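Side-chain contacts in UDP-glucose 6-dehydrogenase (Pyrobaculum islandicum, PDB 3VTF), which probably catalyses the NAD(+)-dependent oxidation of UDP-glucose to UDP-glucuronate, a step in nucleotide-sugar biosynthesis: residues A[40-45]-A[73-78]; A[46-51]-A[92-97]; A[97-102]-A[132-137]. All blocks are in the same frame, centred on the assembly; numbering follows the deposited sequence.

Contact 1. Residues A[40-45]-A[73-78]; sequences FALLGH and EEALGR
Leu42, close to the C-terminal end of helix 31-43, reaches over to Ala75 and Arg78 of helix 72-81, joining two helices of the Rossmann-type NAD-binding domain. Helix 31-43 is the one that follows the first strand, 23-27, while helix 72-81 comes later, between strands 46-50 and 85-87. The leucine points toward its partners, and its two methyl branches share them out. CD1 of Leu42 lies 3.9 Å from CB of Ala75 and equally far, 3.9 Å, from the carbonyl O of Ala75. The other branch turns to Arg78, with Leu42 CD2 at 3.9 Å from Arg78 CB. With CG anti to the carbonyl carbon (chi1 -67°) and CD1 anti to CA (chi2 176°), the leucine sends both methyls to the far helix. The side chains of Leu42 and Arg78 cross at about a right angle, and the arginine meets the leucine with its root, not its guanidinium. No hydrogen bond spans the two segments; this is apolar packing. Helix 182-187 adds a third member, with Phe187 against Leu42 and Leu183 against Ala75. Just beyond Leu42, helix 31-43 ends in a Schellman motif with Gly44 at positive phi (122°): His45 N bonds Phe40 O at 3.0 Å, and Gly44 N bonds Ala41 O at 3.1 Å.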
ATOM      1  N   PHE A  40      30.187   7.546   5.778  1.00 20.31           N
ATOM      2  CA  PHE A  40      31.192   6.865   4.990  1.00 21.17           C
ATOM      3  C   PHE A  40      32.530   6.975   5.741  1.00 21.18           C
ATOM      4  O   PHE A  40      33.319   5.994   5.737  1.00 24.06           O
ATOM      5  CB  PHE A  40      31.347   7.493   3.574  1.00 19.90           C
ATOM      6  CG  PHE A  40      30.236   7.098   2.594  1.00 20.96           C
ATOM      7  CD1 PHE A  40      29.817   5.801   2.500  1.00 21.39           C
ATOM      8  CD2 PHE A  40      29.719   8.047   1.684  1.00 19.70           C
ATOM      9  CE1 PHE A  40      28.850   5.424   1.538  1.00 21.91           C
ATOM     10  CE2 PHE A  40      28.706   7.671   0.801  1.00 21.30           C
ATOM     11  CZ  PHE A  40      28.292   6.365   0.730  1.00 21.85           C
ATOM     12  N   ALA A  41      32.813   8.161   6.325  1.00 20.16           N
ATOM     13  CA  ALA A  41      34.077   8.288   7.085  1.00 22.27           C
ATOM     14  C   ALA A  41      34.113   7.293   8.250  1.00 27.00           C
ATOM     15  O   ALA A  41      35.152   6.634   8.503  1.00 25.25           O
ATOM     16  CB  ALA A  41      34.267   9.726   7.598  1.00 21.02           C
ATOM     17  N   LEU A  42      32.965   7.089   8.912  1.00 26.50           N
ATOM     18  CA  LEU A  42      32.926   6.184  10.057  1.00 23.71           C
ATOM     19  C   LEU A  42      32.947   4.773   9.601  1.00 26.75           C
ATOM     20  O   LEU A  42      33.358   3.918  10.361  1.00 29.25           O
ATOM     21  CB  LEU A  42      31.686   6.432  10.958  1.00 26.76           C
ATOM     22  CG  LEU A  42      31.648   7.794  11.716  1.00 29.32           C
ATOM     23  CD1 LEU A  42      30.297   7.920  12.489  1.00 28.09           C
ATOM     24  CD2 LEU A  42      32.882   7.947  12.583  1.00 32.36           C
ATOM     25  N   LEU A  43      32.494   4.475   8.372  1.00 23.05           N
ATOM     26  CA  LEU A  43      32.648   3.118   7.838  1.00 26.70           C
ATOM     27  C   LEU A  43      34.092   2.791   7.511  1.00 28.03           C
ATOM     28  O   LEU A  43      34.402   1.639   7.302  1.00 31.52           O
ATOM     29  CB  LEU A  43      31.811   2.904   6.537  1.00 27.55           C
ATOM     30  CG  LEU A  43      30.312   2.810   6.736  1.00 31.80           C
ATOM     31  CD1 LEU A  43      29.658   2.599   5.335  1.00 29.11           C
ATOM     32  CD2 LEU A  43      29.976   1.679   7.704  1.00 29.82           C
ATOM     33  N   GLY A  44      34.961   3.792   7.381  1.00 25.97           N
ATOM     34  CA  GLY A  44      36.368   3.449   7.108  1.00 26.60           C
ATOM     35  C   GLY A  44      36.884   4.077   5.793  1.00 29.89           C
ATOM     36  O   GLY A  44      38.004   3.792   5.405  1.00 34.51           O
ATOM     37  N   HIS A  45      36.139   5.009   5.191  1.00 23.91           N
ATOM     38  CA  HIS A  45      36.556   5.660   3.942  1.00 23.98           C
ATOM     39  C   HIS A  45      37.089   7.011   4.210  1.00 22.10           C
ATOM     40  O   HIS A  45      36.804   7.606   5.195  1.00 26.26           O
ATOM     41  CB  HIS A  45      35.368   5.733   2.939  1.00 21.83           C
ATOM     42  CG  HIS A  45      34.835   4.367   2.555  1.00 22.05           C
ATOM     43  ND1 HIS A  45      35.652   3.356   2.068  1.00 25.42           N
ATOM     44  CD2 HIS A  45      33.557   3.836   2.666  1.00 22.76           C
ATOM     45  CE1 HIS A  45      34.896   2.233   1.875  1.00 26.94           C
ATOM     46  NE2 HIS A  45      33.606   2.531   2.238  1.00 24.44           N
ATOM     47  N   GLU A  73      25.697  15.345  15.987  1.00 33.51           N
ATOM     48  CA  GLU A  73      26.802  16.086  16.481  1.00 28.60           C
ATOM     49  C   GLU A  73      27.900  15.154  16.960  1.00 27.68           C
ATOM     50  O   GLU A  73      29.060  15.430  16.731  1.00 26.68           O
ATOM     51  CB  GLU A  73      26.327  17.031  17.635  1.00 35.05           C
ATOM     52  CG  GLU A  73      27.493  17.715  18.323  1.00 40.61           C
ATOM     53  CD  GLU A  73      27.001  18.574  19.495  1.00 52.79           C
ATOM     54  OE1 GLU A  73      26.229  18.071  20.345  1.00 55.11           O
ATOM     55  OE2 GLU A  73      27.346  19.760  19.526  1.00 55.45           O
ATOM     56  N   GLU A  74      27.538  14.060  17.653  1.00 30.29           N
ATOM     57  CA  GLU A  74      28.530  13.071  18.081  1.00 33.19           C
ATOM     58  C   GLU A  74      29.133  12.240  16.935  1.00 34.33           C
ATOM     59  O   GLU A  74      30.324  11.955  16.952  1.00 28.15           O
ATOM     60  CB  GLU A  74      27.877  12.079  19.040  1.00 41.01           C
ATOM     61  CG  GLU A  74      28.903  11.091  19.610  1.00 49.19           C
ATOM     62  CD  GLU A  74      28.277  10.004  20.466  1.00 58.91           C
ATOM     63  OE1 GLU A  74      27.018   9.960  20.558  1.00 57.11           O
ATOM     64  OE2 GLU A  74      29.056   9.194  21.032  1.00 53.56           O
ATOM     65  N   ALA A  75      28.329  11.805  15.950  1.00 29.58           N
ATOM     66  CA  ALA A  75      28.910  11.107  14.786  1.00 28.21           C
ATOM     67  C   ALA A  75      29.902  12.013  14.040  1.00 27.56           C
ATOM     68  O   ALA A  75      31.033  11.597  13.656  1.00 28.86           O
ATOM     69  CB  ALA A  75      27.783  10.607  13.835  1.00 27.57           C
ATOM     70  N   LEU A  76      29.531  13.292  13.902  1.00 26.68           N
ATOM     71  CA  LEU A  76      30.388  14.208  13.185  1.00 27.26           C
ATOM     72  C   LEU A  76      31.767  14.343  13.939  1.00 28.61           C
ATOM     73  O   LEU A  76      32.858  14.262  13.328  1.00 28.69           O
ATOM     74  CB  LEU A  76      29.674  15.527  12.984  1.00 25.17           C
ATOM     75  CG  LEU A  76      30.513  16.716  12.489  1.00 25.88           C
ATOM     76  CD1 LEU A  76      31.085  16.462  11.092  1.00 25.11           C
ATOM     77  CD2 LEU A  76      29.666  17.991  12.530  1.00 26.43           C
ATOM     78  N   GLY A  77      31.710  14.516  15.256  1.00 30.51           N
ATOM     79  CA  GLY A  77      32.947  14.746  16.066  1.00 28.03           C
ATOM     80  C   GLY A  77      33.800  13.518  15.924  1.00 28.42           C
ATOM     81  O   GLY A  77      34.995  13.654  15.700  1.00 29.14           O
ATOM     82  N   ARG A  78      33.195  12.319  15.996  1.00 28.91           N
ATOM     83  CA  ARG A  78      33.932  11.045  15.750  1.00 30.52           C
ATOM     84  C   ARG A  78      34.545  10.968  14.339  1.00 31.98           C
ATOM     85  O   ARG A  78      35.693  10.597  14.160  1.00 31.75           O
ATOM     86  CB  ARG A  78      33.065   9.797  16.020  1.00 36.69           C
ATOM     87  CG  ARG A  78      32.562   9.639  17.450  1.00 42.85           C
ATOM     88  CD  ARG A  78      31.423   8.582  17.563  1.00 43.37           C
ATOM     89  NE  ARG A  78      31.918   7.250  17.210  1.00 45.79           N
ATOM     90  CZ  ARG A  78      32.431   6.363  18.080  1.00 48.54           C
ATOM     91  NH1 ARG A  78      32.506   6.648  19.371  1.00 36.90           N
ATOM     92  NH2 ARG A  78      32.896   5.175  17.658  1.00 45.93           N
TER

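Contact 2. Residues A[46-51]-A[92-97]; sequences RVVGYD and EEAVAA
Arg46 and Ala97 are tied by a single strong bond, beside a patch where helix 91-96 packs its Ala94 against strand 46-50 of the Rossmann-type sheet. NH1 of Arg46 donates to the carbonyl O of Ala97 at 2.7 Å, with an N-H...O angle of 161°. The oxygen sits at the edge of the guanidinium, close to its plane, whereas the donor is tilted 34° from the plane of the Ala97 carbonyl. The neighbouring NH2 of Arg46 comes to 4.0 Å from the Ala97 CB. The apolar half of the contact centres on Ala94, whose CB points toward the strand: it meets Val48 CG1 at 3.9 Å and, more loosely, Tyr50 CB at 4.3 Å. One step out, the guanidinium of Arg46 rests against its own strand, with Val48 CG2 4.0 Å above its plane, toward the rim. The arginine reaches Ala97 because its CG stands anti to the backbone N (chi1 179°) and the chain runs extended to NE. A leucine in place of Arg46 is likely to leave the Ala97 carbonyl without this donor and the chain there without its tie to the strand. Around Ala94, Ser25 of strand 23-27 and Ala88 add to the packing. Val47, between Arg46 and Val48, instead packs on Ala37, Phe40 and Ala41 of helix 31-43. At the strand's far end comes Asp51, predicted to bind NAD(+), whose OD1 accepts from Leu29 N and OD2 from Asn53 N.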
ATOM      1  N   ARG A  46      37.854   7.518   3.283  1.00 24.66           N
ATOM      2  CA  ARG A  46      38.355   8.879   3.289  1.00 25.09           C
ATOM      3  C   ARG A  46      37.359   9.681   2.516  1.00 28.42           C
ATOM      4  O   ARG A  46      36.973   9.303   1.362  1.00 26.54           O
ATOM      5  CB  ARG A  46      39.745   8.924   2.582  1.00 31.83           C
ATOM      6  CG  ARG A  46      40.364  10.321   2.514  1.00 31.26           C
ATOM      7  CD  ARG A  46      41.521  10.287   1.532  1.00 50.47           C
ATOM      8  NE  ARG A  46      41.983  11.643   1.227  1.00 62.72           N
ATOM      9  CZ  ARG A  46      41.771  12.248   0.076  1.00 56.67           C
ATOM     10  NH1 ARG A  46      41.136  11.600  -0.884  1.00 64.69           N
ATOM     11  NH2 ARG A  46      42.201  13.487  -0.097  1.00 62.66           N
ATOM     12  N   VAL A  47      36.870  10.735   3.153  1.00 23.75           N
ATOM     13  CA  VAL A  47      35.753  11.500   2.594  1.00 21.76           C
ATOM     14  C   VAL A  47      36.100  12.986   2.546  1.00 22.16           C
ATOM     15  O   VAL A  47      36.662  13.587   3.520  1.00 25.13           O
ATOM     16  CB  VAL A  47      34.454  11.329   3.430  1.00 21.22           C
ATOM     17  CG1 VAL A  47      33.297  12.219   2.911  1.00 22.30           C
ATOM     18  CG2 VAL A  47      34.053   9.874   3.486  1.00 23.34           C
ATOM     19  N   VAL A  48      35.771  13.604   1.424  1.00 20.52           N
ATOM     20  CA  VAL A  48      35.906  15.039   1.290  1.00 21.80           C
ATOM     21  C   VAL A  48      34.539  15.632   0.923  1.00 24.86           C
ATOM     22  O   VAL A  48      33.984  15.324  -0.137  1.00 24.47           O
ATOM     23  CB  VAL A  48      36.973  15.432   0.199  1.00 24.47           C
ATOM     24  CG1 VAL A  48      37.122  16.955   0.183  1.00 27.02           C
ATOM     25  CG2 VAL A  48      38.328  14.744   0.452  1.00 27.36           C
ATOM     26  N   GLY A  49      33.988  16.484   1.770  1.00 23.98           N
ATOM     27  CA  GLY A  49      32.679  17.072   1.512  1.00 22.51           C
ATOM     28  C   GLY A  49      32.772  18.488   1.009  1.00 27.31           C
ATOM     29  O   GLY A  49      33.823  19.149   1.158  1.00 26.41           O
ATOM     30  N   TYR A  50      31.679  18.953   0.419  1.00 25.66           N
ATOM     31  CA  TYR A  50      31.603  20.365  -0.020  1.00 26.46           C
ATOM     32  C   TYR A  50      30.158  20.727  -0.096  1.00 26.85           C
ATOM     33  O   TYR A  50      29.312  19.883  -0.494  1.00 25.42           O
ATOM     34  CB  TYR A  50      32.331  20.543  -1.377  1.00 26.96           C
ATOM     35  CG  TYR A  50      32.263  21.969  -1.826  1.00 29.94           C
ATOM     36  CD1 TYR A  50      33.145  22.939  -1.274  1.00 30.28           C
ATOM     37  CD2 TYR A  50      31.270  22.394  -2.709  1.00 26.81           C
ATOM     38  CE1 TYR A  50      33.054  24.292  -1.668  1.00 31.24           C
ATOM     39  CE2 TYR A  50      31.159  23.752  -3.090  1.00 28.81           C
ATOM     40  CZ  TYR A  50      32.083  24.673  -2.550  1.00 29.60           C
ATOM     41  OH  TYR A  50      32.026  26.001  -2.920  1.00 32.18           O
ATOM     42  N   ASP A  51      29.843  21.980   0.218  1.00 26.13           N
ATOM     43  CA  ASP A  51      28.523  22.523  -0.002  1.00 25.30           C
ATOM     44  C   ASP A  51      28.629  23.945  -0.560  1.00 29.79           C
ATOM     45  O   ASP A  51      29.624  24.662  -0.274  1.00 27.14           O
ATOM     46  CB  ASP A  51      27.781  22.600   1.336  1.00 26.74           C
ATOM     47  CG  ASP A  51      26.325  22.885   1.175  1.00 29.08           C
ATOM     48  OD1 ASP A  51      25.549  21.925   1.040  1.00 28.08           O
ATOM     49  OD2 ASP A  51      25.909  24.057   1.232  1.00 29.46           O
ATOM     50  N   GLU A  92      35.150  21.364  -7.213  1.00 29.34           N
ATOM     51  CA  GLU A  92      36.157  20.740  -8.119  1.00 28.52           C
ATOM     52  C   GLU A  92      37.329  20.145  -7.393  1.00 27.93           C
ATOM     53  O   GLU A  92      37.837  19.055  -7.745  1.00 26.05           O
ATOM     54  CB  GLU A  92      36.669  21.776  -9.131  1.00 37.28           C
ATOM     55  CG  GLU A  92      35.616  22.257 -10.113  1.00 39.75           C
ATOM     56  CD  GLU A  92      34.674  23.356  -9.599  1.00 42.09           C
ATOM     57  OE1 GLU A  92      34.683  23.804  -8.392  1.00 45.26           O
ATOM     58  OE2 GLU A  92      33.857  23.801 -10.440  1.00 39.81           O
ATOM     59  N   GLU A  93      37.773  20.820  -6.332  1.00 29.18           N
ATOM     60  CA  GLU A  93      38.893  20.238  -5.575  1.00 28.71           C
ATOM     61  C   GLU A  93      38.446  18.990  -4.802  1.00 27.24           C
ATOM     62  O   GLU A  93      39.274  18.097  -4.618  1.00 28.79           O
ATOM     63  CB  GLU A  93      39.458  21.227  -4.564  1.00 38.10           C
ATOM     64  CG  GLU A  93      40.167  22.448  -5.178  1.00 49.06           C
ATOM     65  CD  GLU A  93      40.262  23.565  -4.134  1.00 56.94           C
ATOM     66  OE1 GLU A  93      40.878  23.335  -3.054  1.00 70.21           O
ATOM     67  OE2 GLU A  93      39.632  24.627  -4.336  1.00 49.09           O
ATOM     68  N   ALA A  94      37.199  18.971  -4.271  1.00 25.40           N
ATOM     69  CA  ALA A  94      36.704  17.727  -3.583  1.00 26.97           C
ATOM     70  C   ALA A  94      36.751  16.562  -4.567  1.00 27.53           C
ATOM     71  O   ALA A  94      37.276  15.474  -4.281  1.00 26.38           O
ATOM     72  CB  ALA A  94      35.296  17.912  -3.080  1.00 26.52           C
ATOM     73  N   VAL A  95      36.206  16.808  -5.753  1.00 27.40           N
ATOM     74  CA  VAL A  95      36.188  15.779  -6.796  1.00 28.38           C
ATOM     75  C   VAL A  95      37.614  15.300  -7.150  1.00 27.12           C
ATOM     76  O   VAL A  95      37.890  14.056  -7.275  1.00 24.72           O
ATOM     77  CB  VAL A  95      35.472  16.328  -8.042  1.00 25.26           C
ATOM     78  CG1 VAL A  95      35.516  15.317  -9.155  1.00 26.94           C
ATOM     79  CG2 VAL A  95      34.012  16.644  -7.676  1.00 25.31           C
ATOM     80  N   ALA A  96      38.522  16.262  -7.387  1.00 25.99           N
ATOM     81  CA  ALA A  96      39.852  15.871  -7.958  1.00 27.33           C
ATOM     82  C   ALA A  96      40.641  15.079  -6.950  1.00 31.30           C
ATOM     83  O   ALA A  96      41.496  14.285  -7.321  1.00 28.33           O
ATOM     84  CB  ALA A  96      40.645  17.089  -8.435  1.00 28.80           C
ATOM     85  N   ALA A  97      40.285  15.204  -5.669  1.00 30.42           N
ATOM     86  CA  ALA A  97      41.034  14.559  -4.620  1.00 31.01           C
ATOM     87  C   ALA A  97      40.450  13.127  -4.307  1.00 30.67           C
ATOM     88  O   ALA A  97      40.989  12.374  -3.487  1.00 26.40           O
ATOM     89  CB  ALA A  97      41.061  15.481  -3.351  1.00 29.75           C
TER

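Contact 3. Residues A[97-102]-A[132-137]; sequences ATDATF and RAKGRW
Lys134 carries the polar contacts, reaching with its ammonium to the turn at Thr98 and Asp99. NZ of Lys134 donates to the backbone O of Thr98 at 3.0 Å and forms a salt bridge with OD1 of Asp99 at 3.1 Å; within its own segment it also bonds Trp137 O at 2.8 Å. These three lengths carry some doubt, because NZ is modelled too close to another atom. The lysine chain bends at chi3 (71°), which swings its end across the Asp99 side chain at about a right angle, and the CD of Lys134 passes 3.5 Å from Thr98 O. A water donates to Asp99 OD1 at 2.9 Å; its approach to Arg136 NE is too short to trust. All this joins the loop leading into strand 100-103 to the end of helix 118-134, within the beta-alpha-beta unit that strand 139-142 completes. Among the flat groups, the Arg136 guanidinium has Lys134 CG 3.6 Å above one face, toward the rim. The indole of Trp137 approaches obliquely, CZ3 at 4.3 Å from Asp99 O, while its NE1 bonds Ser169 OG and its ring makes a cation-pi contact with Arg200.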
ATOM      1  N   ALA A  97      40.285  15.204  -5.669  1.00 30.42           N
ATOM      2  CA  ALA A  97      41.034  14.559  -4.620  1.00 31.01           C
ATOM      3  C   ALA A  97      40.450  13.127  -4.307  1.00 30.67           C
ATOM      4  O   ALA A  97      40.989  12.374  -3.487  1.00 26.40           O
ATOM      5  CB  ALA A  97      41.061  15.481  -3.351  1.00 29.75           C
ATOM      6  N   THR A  98      39.400  12.715  -5.004  1.00 26.45           N
ATOM      7  CA  THR A  98      38.753  11.440  -4.680  1.00 23.34           C
ATOM      8  C   THR A  98      38.549  10.558  -5.940  1.00 24.17           C
ATOM      9  O   THR A  98      38.937  10.947  -7.007  1.00 24.22           O
ATOM     10  CB  THR A  98      37.390  11.718  -3.962  1.00 24.87           C
ATOM     11  OG1 THR A  98      36.591  12.533  -4.803  1.00 23.39           O
ATOM     12  CG2 THR A  98      37.579  12.536  -2.595  1.00 24.80           C
ATOM     13  N   ASP A  99      37.911   9.388  -5.805  1.00 23.05           N
ATOM     14  CA  ASP A  99      37.665   8.518  -6.944  1.00 22.80           C
ATOM     15  C   ASP A  99      36.187   8.348  -7.266  1.00 22.89           C
ATOM     16  O   ASP A  99      35.845   7.909  -8.355  1.00 23.66           O
ATOM     17  CB  ASP A  99      38.232   7.184  -6.675  1.00 23.48           C
ATOM     18  CG  ASP A  99      39.776   7.215  -6.710  1.00 28.35           C
ATOM     19  OD1 ASP A  99      40.320   7.942  -7.564  1.00 26.05           O
ATOM     20  OD2 ASP A  99      40.366   6.519  -5.890  1.00 30.00           O
ATOM     21  N   ALA A 100      35.303   8.706  -6.319  1.00 25.71           N
ATOM     22  CA  ALA A 100      33.868   8.763  -6.639  1.00 21.68           C
ATOM     23  C   ALA A 100      33.211   9.910  -5.907  1.00 22.90           C
ATOM     24  O   ALA A 100      33.647  10.280  -4.790  1.00 23.35           O
ATOM     25  CB  ALA A 100      33.236   7.418  -6.181  1.00 17.40           C
ATOM     26  N   THR A 101      32.222  10.560  -6.547  1.00 19.55           N
ATOM     27  CA  THR A 101      31.577  11.750  -5.941  1.00 18.66           C
ATOM     28  C   THR A 101      30.072  11.420  -5.830  1.00 20.84           C
ATOM     29  O   THR A 101      29.444  11.029  -6.839  1.00 21.90           O
ATOM     30  CB  THR A 101      31.712  12.976  -6.857  1.00 21.97           C
ATOM     31  OG1 THR A 101      33.107  13.303  -6.920  1.00 23.01           O
ATOM     32  CG2 THR A 101      30.899  14.248  -6.307  1.00 19.62           C
ATOM     33  N   PHE A 102      29.539  11.489  -4.599  1.00 19.40           N
ATOM     34  CA  PHE A 102      28.082  11.395  -4.404  1.00 19.21           C
ATOM     35  C   PHE A 102      27.424  12.754  -4.584  1.00 20.83           C
ATOM     36  O   PHE A 102      27.675  13.707  -3.822  1.00 20.02           O
ATOM     37  CB  PHE A 102      27.815  10.859  -2.978  1.00 18.55           C
ATOM     38  CG  PHE A 102      28.251   9.402  -2.865  1.00 20.07           C
ATOM     39  CD1 PHE A 102      27.300   8.389  -2.954  1.00 20.19           C
ATOM     40  CD2 PHE A 102      29.592   9.054  -2.686  1.00 22.79           C
ATOM     41  CE1 PHE A 102      27.680   7.072  -2.918  1.00 21.33           C
ATOM     42  CE2 PHE A 102      29.976   7.716  -2.649  1.00 23.66           C
ATOM     43  CZ  PHE A 102      29.032   6.730  -2.758  1.00 21.62           C
ATOM     44  N   ARG A 132      38.409  16.329 -15.071  1.00 24.52           N
ATOM     45  CA  ARG A 132      39.329  16.833 -16.111  1.00 24.19           C
ATOM     46  C   ARG A 132      40.706  17.150 -15.472  1.00 28.45           C
ATOM     47  O   ARG A 132      41.738  16.724 -15.961  1.00 24.85           O
ATOM     48  CB  ARG A 132      38.736  18.096 -16.688  1.00 26.61           C
ATOM     49  CG  ARG A 132      39.502  18.516 -17.954  1.00 31.81           C
ATOM     50  CD  ARG A 132      39.017  19.830 -18.443  1.00 36.82           C
ATOM     51  NE  ARG A 132      39.971  20.249 -19.448  1.00 46.78           N
ATOM     52  CZ  ARG A 132      39.760  21.237 -20.298  1.00 48.99           C
ATOM     53  NH1 ARG A 132      38.609  21.885 -20.285  1.00 55.66           N
ATOM     54  NH2 ARG A 132      40.707  21.566 -21.159  1.00 60.49           N
ATOM     55  N   ALA A 133      40.672  17.813 -14.308  1.00 29.51           N
ATOM     56  CA  ALA A 133      41.897  18.140 -13.534  1.00 31.78           C
ATOM     57  C   ALA A 133      42.530  16.873 -13.033  1.00 33.31           C
ATOM     58  O   ALA A 133      43.758  16.738 -13.054  1.00 26.78           O
ATOM     59  CB  ALA A 133      41.543  19.063 -12.397  1.00 29.50           C
ATOM     60  N   LYS A 134      41.734  15.891 -12.596  1.00 30.12           N
ATOM     61  CA  LYS A 134      42.355  14.641 -12.054  1.00 30.23           C
ATOM     62  C   LYS A 134      43.073  13.855 -13.148  1.00 31.73           C
ATOM     63  O   LYS A 134      44.060  13.132 -12.892  1.00 30.38           O
ATOM     64  CB  LYS A 134      41.283  13.691 -11.385  1.00 26.80           C
ATOM     65  CG  LYS A 134      41.903  12.544 -10.629  1.00 35.88           C
ATOM     66  CD  LYS A 134      40.938  11.687  -9.739  1.00 41.37           C
ATOM     67  CE  LYS A 134      40.009  10.850 -10.571  1.00 36.93           C
ATOM     68  NZ  LYS A 134      39.256   9.813  -9.771  1.00 30.33           N
ATOM     69  N   GLY A 135      42.496  13.857 -14.348  1.00 31.96           N
ATOM     70  CA  GLY A 135      43.065  13.077 -15.437  1.00 26.97           C
ATOM     71  C   GLY A 135      42.882  11.585 -15.404  1.00 34.77           C
ATOM     72  O   GLY A 135      43.493  10.881 -16.228  1.00 28.75           O
ATOM     73  N   ARG A 136      42.056  11.026 -14.497  1.00 25.95           N
ATOM     74  CA  ARG A 136      41.830   9.567 -14.623  1.00 28.93           C
ATOM     75  C   ARG A 136      40.410   9.187 -14.214  1.00 25.86           C
ATOM     76  O   ARG A 136      39.687  10.032 -13.781  1.00 25.09           O
ATOM     77  CB  ARG A 136      42.908   8.708 -13.937  1.00 34.57           C
ATOM     78  CG  ARG A 136      43.048   8.944 -12.468  1.00 35.88           C
ATOM     79  CD  ARG A 136      44.473   8.701 -11.908  1.00 43.11           C
ATOM     80  NE  ARG A 136      44.335   8.855 -10.439  1.00 45.24           N
ATOM     81  CZ  ARG A 136      44.599   9.965  -9.751  1.00 46.01           C
ATOM     82  NH1 ARG A 136      45.152  11.041 -10.312  1.00 55.48           N
ATOM     83  NH2 ARG A 136      44.373   9.984  -8.475  1.00 48.81           N
ATOM     84  N   TRP A 137      40.061   7.938 -14.396  1.00 26.30           N
ATOM     85  CA  TRP A 137      38.680   7.481 -14.243  1.00 29.35           C
ATOM     86  C   TRP A 137      38.154   7.887 -12.889  1.00 30.38           C
ATOM     87  O   TRP A 137      38.920   7.947 -11.881  1.00 26.02           O
ATOM     88  CB  TRP A 137      38.678   5.992 -14.320  1.00 29.65           C
ATOM     89  CG  TRP A 137      37.312   5.375 -14.082  1.00 27.38           C
ATOM     90  CD1 TRP A 137      36.342   5.109 -15.048  1.00 28.34           C
ATOM     91  CD2 TRP A 137      36.755   4.849 -12.814  1.00 25.47           C
ATOM     92  NE1 TRP A 137      35.259   4.517 -14.492  1.00 25.12           N
ATOM     93  CE2 TRP A 137      35.428   4.328 -13.151  1.00 25.42           C
ATOM     94  CE3 TRP A 137      37.176   4.833 -11.464  1.00 28.77           C
ATOM     95  CZ2 TRP A 137      34.594   3.755 -12.198  1.00 25.92           C
ATOM     96  CZ3 TRP A 137      36.325   4.230 -10.496  1.00 30.47           C
ATOM     97  CH2 TRP A 137      35.060   3.689 -10.864  1.00 25.41           C
TER
HETATM   98  O   HOH W   1      42.629   7.584  -9.274  1.00 38.33           O

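Overall arrangement
All three contacts fall in the NAD-binding domain; contacts 2 and 3 reach the same sheet, while contact 1 joins two helices. Along the chain, contacts 1 and 2 interleave: helix 31-43 runs on into strand 46-50, and helix 72-81 precedes helix 91-96. Contact 3 starts at Ala97, the residue where contact 2 ends. The centres of contacts 1 and 2 lie about 16 Å apart. Contact 3 is centred about 22 Å from contact 1, though Phe40 meets Phe102 between them. From contact 2 it is about 9 Å, centre to centre, and there Val95 packs on Thr101 and Val48 on Thr98. Asp51, predicted to bind NAD(+), follows directly on strand 46-50.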